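Local coordinates for protein levoglucosan dehydrogenase (Pseudarthrobacter phenanthrenivorans, PDB 6A3F) that oxidises levoglucosan to 3-dehydrolevoglucosan with NAD(+) as the hydride acceptor, working as a homotetramer of the Gfo/Idh/MocA family, at residues Asp216-Arg219 with Glu224-Ala227. Numbering follows the deposited sequence.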
# COMPACT_ATOMS: atom_id res chain seq x y z
N ASP B 216 -8.17 -16.77 -18.58
CA ASP B 216 -9.61 -16.58 -18.55
C ASP B 216 -9.93 -15.10 -18.33
O ASP B 216 -10.79 -14.50 -19.05
CB ASP B 216 -10.35 -17.44 -17.51
CG ASP B 216 -11.83 -17.10 -17.44
OD1 ASP B 216 -12.59 -17.47 -18.38
OD2 ASP B 216 -12.23 -16.36 -16.51
N MET B 217 -9.21 -14.48 -17.39
CA MET B 217 -9.39 -13.03 -17.17
C MET B 217 -9.04 -12.21 -18.41
O MET B 217 -9.72 -11.25 -18.66
CB MET B 217 -8.56 -12.51 -15.99
CG MET B 217 -9.13 -12.92 -14.70
SD MET B 217 -8.25 -12.20 -13.24
CE MET B 217 -9.00 -13.25 -11.99
N ALA B 218 -7.97 -12.54 -19.12
CA ALA B 218 -7.59 -11.82 -20.33
C ALA B 218 -8.70 -11.95 -21.38
O ALA B 218 -9.04 -10.97 -22.04
CB ALA B 218 -6.29 -12.31 -20.84
N ARG B 219 -9.27 -13.15 -21.51
CA ARG B 219 -10.33 -13.35 -22.52
C ARG B 219 -11.57 -12.54 -22.11
O ARG B 219 -12.26 -11.94 -22.95
CB ARG B 219 -10.62 -14.84 -22.67
CG ARG B 219 -9.56 -15.61 -23.43
CD ARG B 219 -10.04 -17.05 -23.64
NE ARG B 219 -11.15 -17.11 -24.58
CZ ARG B 219 -12.42 -17.35 -24.28
NH1 ARG B 219 -12.81 -17.64 -23.05
NH2 ARG B 219 -13.33 -17.29 -25.24
N GLU B 224 -10.19 -12.27 -27.43
CA GLU B 224 -9.57 -13.51 -27.81
C GLU B 224 -8.10 -13.27 -28.14
O GLU B 224 -7.69 -12.22 -28.57
CB GLU B 224 -10.27 -14.11 -29.04
CG GLU B 224 -11.71 -14.48 -28.83
CD GLU B 224 -11.97 -15.70 -27.95
OE1 GLU B 224 -11.01 -16.24 -27.33
OE2 GLU B 224 -13.17 -16.07 -27.84
N PHE B 225 -7.33 -14.34 -28.03
CA PHE B 225 -5.96 -14.35 -28.35
C PHE B 225 -5.75 -14.65 -29.84
O PHE B 225 -6.35 -15.57 -30.39
CB PHE B 225 -5.24 -15.45 -27.55
CG PHE B 225 -5.02 -15.20 -26.08
CD1 PHE B 225 -5.96 -14.54 -25.30
CD2 PHE B 225 -3.86 -15.63 -25.46
CE1 PHE B 225 -5.77 -14.38 -23.94
CE2 PHE B 225 -3.66 -15.44 -24.10
CZ PHE B 225 -4.62 -14.83 -23.33
N SER B 226 -4.79 -13.96 -30.43
CA SER B 226 -4.42 -14.21 -31.85
C SER B 226 -3.18 -15.11 -31.94
O SER B 226 -3.11 -16.07 -32.73
CB SER B 226 -4.18 -12.91 -32.55
OG SER B 226 -3.82 -13.18 -33.90
N ALA B 227 -2.15 -14.78 -31.17
CA ALA B 227 -0.91 -15.52 -31.17
C ALA B 227 -0.20 -15.38 -29.82
O ALA B 227 -0.38 -14.39 -29.13
CB ALA B 227 -0.02 -15.11 -32.32
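E224 OE1 accepts a hydrogen bond from R219 NE at 2.9 Å, and E224 OE2 takes a second from R219 NH2, also 2.9 Å long. This two-nitrogen, side-on salt bridge spans the turn joining helix 206-221 to strand 225-233 in the C-terminal substrate-binding α/β domain. Both oxygens are met on their syn sides and lie close to the guanidinium plane, yet the carboxylate is rotated 41° against that plane, so the nitrogens approach it from outside its own plane. The bond from NE is the straighter, at 161°. E224 CB points away from the helix, and the bend at chi2 (-72°) brings the carboxylate back to R219. On the remaining nitrogen, R219 NH1 forms a salt bridge with D382 of helix 380-399, so the guanidinium links the end of helix 206-221, and E224 at the start of the strand, to that helix; the two carboxylates probably hold its rotation. Next to the ion pair, the rest of the contact is apolar. The F225 ring, which also meets F274 edge-to-face, lies against the helix: A218 CB sits at its edge, 3.8 Å from F225 CE1, while R219 CG approaches that same CE1 to 4.0 Å.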